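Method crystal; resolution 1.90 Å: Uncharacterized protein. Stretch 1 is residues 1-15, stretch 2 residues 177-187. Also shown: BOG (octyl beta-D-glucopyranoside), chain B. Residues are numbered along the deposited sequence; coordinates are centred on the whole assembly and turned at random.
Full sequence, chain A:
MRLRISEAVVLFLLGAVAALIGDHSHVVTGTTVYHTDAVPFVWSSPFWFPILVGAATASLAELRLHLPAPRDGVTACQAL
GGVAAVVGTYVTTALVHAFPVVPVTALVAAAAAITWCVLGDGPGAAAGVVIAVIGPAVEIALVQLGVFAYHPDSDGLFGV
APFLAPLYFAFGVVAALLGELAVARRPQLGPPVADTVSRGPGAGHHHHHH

Stretch 1 1-15: MRLRISEAVVLFLLG
Stretch 2, residues 177-187: LLGELAVARRP

Two like-charged guanidinium groups lie flat on one another at one end of this contact: that of Arg4 stacks on that of Arg186 with centres 4.0 Å apart and planes inclined by only 9°, bringing Arg4 NH1 to 3.7 Å from Arg186 NE. The carboxylate of Glu7 supplies compensating charge in the plane of the Arg186 group. Arg186 NH2 donates to Glu7 OE1 (2.8 Å, 174°) and Arg186 NE to Glu7 OE2 (2.9 Å, 167°), a two-pronged salt bridge along the guanidinium edge that leaves a face free for Arg4. Arg186 NH2 also donates to the carbonyl Arg2 O (3.0 Å, 166°), and water 1 links Arg2 O (2.6 Å) with Arg186 NH1 (2.9 Å).

The stretches contribute two helices, residues 5-15 and 177-184, the first continuing beyond the stretch and the second beginning before it; the charged groups gather where the first starts and the second ends. The helices run in roughly opposed directions at 143°, with axes 10.7 Å apart at closest approach. The register pairs Leu3 with Val183 (CA to CA 7.3 Å), Glu7 with Ala182 (CA to CA 6.4 Å) and Leu11 with Leu178 (CA to CA 7.6 Å). Residues 1-4 are non-helical; Leu3 (-66/145) and Arg4 (-83/157) are extended, and Arg4 occupies the N-cap position. Arg4 N donates to Glu7 OE1 (2.9 Å), so the same carboxylate oxygen that binds Arg186 also ties down the start of the first helix. In stretch 2 the helical hydrogen bonds continue to Arg185 N, which reaches Leu181 O at 2.9 Å. Arg185 (-82/-3) then leads into an extended Arg186 (-61/155), whose CA-to-CB bond points toward stretch 1.

Extended rotamers carry the charged groups together: Arg186 is m, t, t with chi4 171°, Arg4 is m, t, t with chi4 179°, and Glu7 is m, t with chi3 -6°. Away from them the contact is apolar. The small side chain of Ala182 points toward stretch 1, and its CB meets Leu3 CD2 at 3.8 Å. Leu11 CD2 packs on Leu178 CB at 3.7 Å, while Leu14 CD2 lies 3.8 Å from Leu178 CD1. Leu3, Leu11 and Leu178 all adopt m, t; Leu14 is t, p. In total 462 Å² is buried, summed over both sides.

An octyl glucoside contacts both stretches. Its O2 donates to Glu7 OE2 at 2.7 Å and accepts a weak bond from Arg4 NH1 at 3.3 Å. Arg185 (p, t, m, chi4 -77°) binds the sugar through NH1 to BOG O5 (3.0 Å) and NH2 to BOG O6 (2.8 Å). Glu7 OE2 and Ala182 O, both acceptors, approach to 3.5 Å without bonding directly; water 2 lies 2.8 Å from Glu7 OE2 and 2.6 Å from Ala182 O, and accepts from Arg185 NH1 at 2.9 Å. The octyl tail reaches the apolar region, with BOG C7' 3.8 Å from Leu11 CD2 and BOG C8' 3.6 Å from Leu181 CD2.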

# COMPACT_ATOMS: atom_id res chain seq x y z
N MET A 1 29.65 -20.05 10.86
CA MET A 1 28.34 -19.51 10.54
C MET A 1 27.86 -20.02 9.18
O MET A 1 28.65 -20.54 8.38
CB MET A 1 28.33 -17.98 10.61
CG MET A 1 29.07 -17.27 9.49
SD MET A 1 28.97 -15.48 9.68
CE MET A 1 29.57 -14.90 8.10
N ARG A 2 26.56 -19.88 8.92
CA ARG A 2 25.97 -20.49 7.73
C ARG A 2 26.03 -19.60 6.50
O ARG A 2 26.22 -20.09 5.38
CB ARG A 2 24.56 -20.97 8.04
CG ARG A 2 24.59 -21.85 9.27
CD ARG A 2 23.43 -22.78 9.43
NE ARG A 2 23.78 -23.78 10.45
CZ ARG A 2 22.90 -24.55 11.09
NH1 ARG A 2 23.33 -25.42 11.99
NH2 ARG A 2 21.60 -24.45 10.84
N LEU A 3 25.88 -18.29 6.71
CA LEU A 3 26.16 -17.33 5.65
C LEU A 3 27.65 -17.37 5.33
O LEU A 3 28.48 -17.57 6.22
CB LEU A 3 25.79 -15.91 6.08
CG LEU A 3 24.31 -15.56 6.23
CD1 LEU A 3 24.14 -14.15 6.82
CD2 LEU A 3 23.64 -15.67 4.87
N ARG A 4 27.99 -17.18 4.06
CA ARG A 4 29.38 -16.97 3.69
C ARG A 4 29.69 -15.49 3.91
O ARG A 4 28.78 -14.66 3.95
CB ARG A 4 29.61 -17.39 2.24
CG ARG A 4 29.52 -18.90 2.07
CD ARG A 4 29.20 -19.31 0.65
NE ARG A 4 29.20 -20.77 0.51
CZ ARG A 4 28.93 -21.40 -0.62
NH1 ARG A 4 28.63 -20.71 -1.72
NH2 ARG A 4 28.95 -22.74 -0.67
N ILE A 5 30.97 -15.16 4.10
CA ILE A 5 31.35 -13.79 4.41
C ILE A 5 30.83 -12.81 3.36
O ILE A 5 30.33 -11.74 3.71
CB ILE A 5 32.89 -13.63 4.56
CG1 ILE A 5 33.38 -14.38 5.80
CG2 ILE A 5 33.27 -12.16 4.68
N SER A 6 30.92 -13.18 2.09
CA SER A 6 30.50 -12.29 1.02
C SER A 6 29.00 -12.00 1.08
O SER A 6 28.56 -10.88 0.80
CB SER A 6 30.85 -12.89 -0.35
OG SER A 6 30.13 -14.09 -0.58
N GLU A 7 28.22 -13.02 1.45
CA GLU A 7 26.78 -12.88 1.58
C GLU A 7 26.43 -11.98 2.75
O GLU A 7 25.55 -11.12 2.64
CB GLU A 7 26.13 -14.27 1.76
CG GLU A 7 26.30 -15.13 0.53
CD GLU A 7 26.10 -16.61 0.80
OE1 GLU A 7 25.94 -16.99 1.98
OE2 GLU A 7 26.09 -17.38 -0.17
N ALA A 8 27.13 -12.17 3.86
CA ALA A 8 26.93 -11.36 5.05
C ALA A 8 27.25 -9.89 4.76
O ALA A 8 26.59 -8.99 5.27
CB ALA A 8 27.77 -11.87 6.22
N VAL A 9 28.27 -9.66 3.94
CA VAL A 9 28.65 -8.29 3.60
C VAL A 9 27.60 -7.61 2.72
O VAL A 9 27.25 -6.44 2.94
CB VAL A 9 30.05 -8.22 2.96
CG1 VAL A 9 30.30 -6.84 2.36
CG2 VAL A 9 31.11 -8.54 4.00
N VAL A 10 27.07 -8.34 1.74
CA VAL A 10 26.01 -7.81 0.88
C VAL A 10 24.76 -7.47 1.68
O VAL A 10 24.16 -6.42 1.48
CB VAL A 10 25.66 -8.77 -0.28
CG1 VAL A 10 24.37 -8.32 -0.95
CG2 VAL A 10 26.81 -8.84 -1.29
N LEU A 11 24.38 -8.35 2.61
CA LEU A 11 23.23 -8.08 3.48
C LEU A 11 23.47 -6.89 4.40
O LEU A 11 22.56 -6.08 4.63
CB LEU A 11 22.88 -9.32 4.30
CG LEU A 11 22.43 -10.52 3.47
CD1 LEU A 11 22.08 -11.69 4.37
CD2 LEU A 11 21.25 -10.15 2.58
N PHE A 12 24.70 -6.78 4.92
CA PHE A 12 25.09 -5.65 5.75
C PHE A 12 24.92 -4.34 4.99
O PHE A 12 24.38 -3.37 5.52
CB PHE A 12 26.55 -5.79 6.22
CG PHE A 12 27.09 -4.59 6.97
CD1 PHE A 12 26.95 -4.49 8.35
CD2 PHE A 12 27.73 -3.56 6.28
CE1 PHE A 12 27.43 -3.38 9.05
CE2 PHE A 12 28.22 -2.44 6.97
CZ PHE A 12 28.07 -2.35 8.35
N LEU A 13 25.42 -4.30 3.75
CA LEU A 13 25.34 -3.09 2.93
C LEU A 13 23.91 -2.76 2.55
O LEU A 13 23.52 -1.59 2.54
CB LEU A 13 26.19 -3.24 1.67
CG LEU A 13 27.70 -3.39 1.90
CD1 LEU A 13 28.43 -3.66 0.59
CD2 LEU A 13 28.27 -2.16 2.60
N LEU A 14 23.13 -3.78 2.21
CA LEU A 14 21.71 -3.61 1.90
C LEU A 14 20.99 -2.94 3.07
O LEU A 14 20.27 -1.95 2.89
CB LEU A 14 21.08 -4.97 1.61
CG LEU A 14 19.81 -5.01 0.78
CD1 LEU A 14 20.09 -4.40 -0.58
CD2 LEU A 14 19.31 -6.45 0.63
N GLY A 15 21.18 -3.49 4.27
CA GLY A 15 20.57 -2.94 5.46
C GLY A 15 21.03 -1.52 5.76
O GLY A 15 20.23 -0.65 6.14
N LEU A 177 14.10 -13.77 5.28
CA LEU A 177 13.91 -14.17 3.89
C LEU A 177 15.19 -13.97 3.09
O LEU A 177 15.52 -14.78 2.21
CB LEU A 177 12.76 -13.39 3.27
CG LEU A 177 12.45 -13.58 1.78
CD1 LEU A 177 11.67 -14.84 1.60
CD2 LEU A 177 11.65 -12.40 1.27
N LEU A 178 15.92 -12.89 3.38
CA LEU A 178 17.18 -12.63 2.69
C LEU A 178 18.22 -13.72 3.00
O LEU A 178 19.00 -14.10 2.14
CB LEU A 178 17.74 -11.26 3.06
CG LEU A 178 16.97 -10.08 2.49
CD1 LEU A 178 17.46 -8.76 3.08
CD2 LEU A 178 17.10 -10.08 0.98
N GLY A 179 18.23 -14.20 4.24
CA GLY A 179 19.10 -15.32 4.61
C GLY A 179 18.77 -16.59 3.84
O GLY A 179 19.66 -17.28 3.35
N GLU A 180 17.47 -16.89 3.73
CA GLU A 180 17.04 -18.05 2.95
C GLU A 180 17.46 -17.90 1.49
O GLU A 180 17.92 -18.86 0.86
CB GLU A 180 15.52 -18.23 3.04
CG GLU A 180 15.01 -18.55 4.43
CD GLU A 180 13.50 -18.52 4.52
OE1 GLU A 180 12.92 -17.42 4.51
OE2 GLU A 180 12.89 -19.60 4.62
N LEU A 181 17.30 -16.69 0.95
CA LEU A 181 17.69 -16.44 -0.43
C LEU A 181 19.19 -16.61 -0.66
O LEU A 181 19.61 -17.14 -1.68
CB LEU A 181 17.27 -15.04 -0.89
CG LEU A 181 17.68 -14.70 -2.33
CD1 LEU A 181 17.08 -15.70 -3.31
CD2 LEU A 181 17.26 -13.29 -2.69
N ALA A 182 20.00 -16.13 0.28
CA ALA A 182 21.45 -16.20 0.12
C ALA A 182 21.91 -17.64 -0.10
O ALA A 182 22.77 -17.93 -0.95
CB ALA A 182 22.16 -15.58 1.33
N VAL A 183 21.31 -18.56 0.66
CA VAL A 183 21.65 -19.98 0.51
C VAL A 183 21.05 -20.58 -0.76
O VAL A 183 21.73 -21.26 -1.51
CB VAL A 183 21.19 -20.80 1.74
CG1 VAL A 183 21.39 -22.32 1.48
CG2 VAL A 183 21.95 -20.35 2.98
N ALA A 184 19.77 -20.30 -1.00
CA ALA A 184 19.06 -20.84 -2.16
C ALA A 184 19.69 -20.46 -3.51
O ALA A 184 19.66 -21.26 -4.45
CB ALA A 184 17.58 -20.43 -2.13
N ARG A 185 20.24 -19.26 -3.61
CA ARG A 185 20.78 -18.77 -4.88
C ARG A 185 22.19 -19.27 -5.19
O ARG A 185 22.73 -18.95 -6.25
CB ARG A 185 20.77 -17.24 -4.91
CG ARG A 185 21.76 -16.59 -3.95
CD ARG A 185 21.88 -15.09 -4.19
NE ARG A 185 22.46 -14.78 -5.49
CZ ARG A 185 23.76 -14.87 -5.77
NH1 ARG A 185 24.63 -15.26 -4.84
NH2 ARG A 185 24.21 -14.57 -6.99
N ARG A 186 22.79 -20.03 -4.28
CA ARG A 186 24.11 -20.61 -4.53
C ARG A 186 24.05 -21.53 -5.73
O ARG A 186 22.99 -22.05 -6.06
CB ARG A 186 24.61 -21.35 -3.28
CG ARG A 186 24.95 -20.41 -2.14
CD ARG A 186 25.27 -21.16 -0.86
NE ARG A 186 25.51 -20.24 0.24
CZ ARG A 186 25.65 -20.62 1.51
NH1 ARG A 186 25.61 -21.91 1.84
NH2 ARG A 186 25.84 -19.71 2.46
N PRO A 187 25.20 -21.74 -6.41
CA PRO A 187 25.23 -22.60 -7.61
C PRO A 187 24.62 -23.97 -7.34
O PRO A 187 24.86 -24.56 -6.28
CB PRO A 187 26.72 -22.72 -7.91
CG PRO A 187 27.32 -21.45 -7.38
CD PRO A 187 26.52 -21.14 -6.13
C1 BOG B . 27.99 -15.58 -3.59
O1 BOG B . 27.19 -14.84 -2.67
C2 BOG B . 27.76 -17.09 -3.38
O2 BOG B . 28.11 -17.44 -2.03
C3 BOG B . 28.60 -17.89 -4.36
O3 BOG B . 28.26 -19.28 -4.25
C4 BOG B . 28.32 -17.42 -5.77
O4 BOG B . 29.22 -18.08 -6.67
C5 BOG B . 28.46 -15.90 -5.90
O5 BOG B . 27.65 -15.23 -4.93
C6 BOG B . 28.09 -15.40 -7.29
O6 BOG B . 26.72 -15.69 -7.58
C1' BOG B . 27.15 -13.43 -2.92
C2' BOG B . 25.96 -12.86 -2.15
C3' BOG B . 25.13 -11.88 -2.96
C4' BOG B . 23.67 -12.32 -2.99
C5' BOG B . 22.87 -11.90 -1.76
C6' BOG B . 21.59 -11.19 -2.21
C7' BOG B . 20.59 -11.03 -1.07
C8' BOG B . 20.10 -12.38 -0.59
O HOH W 1 25.69 -22.57 4.67
O HOH W 2 24.41 -16.36 -2.22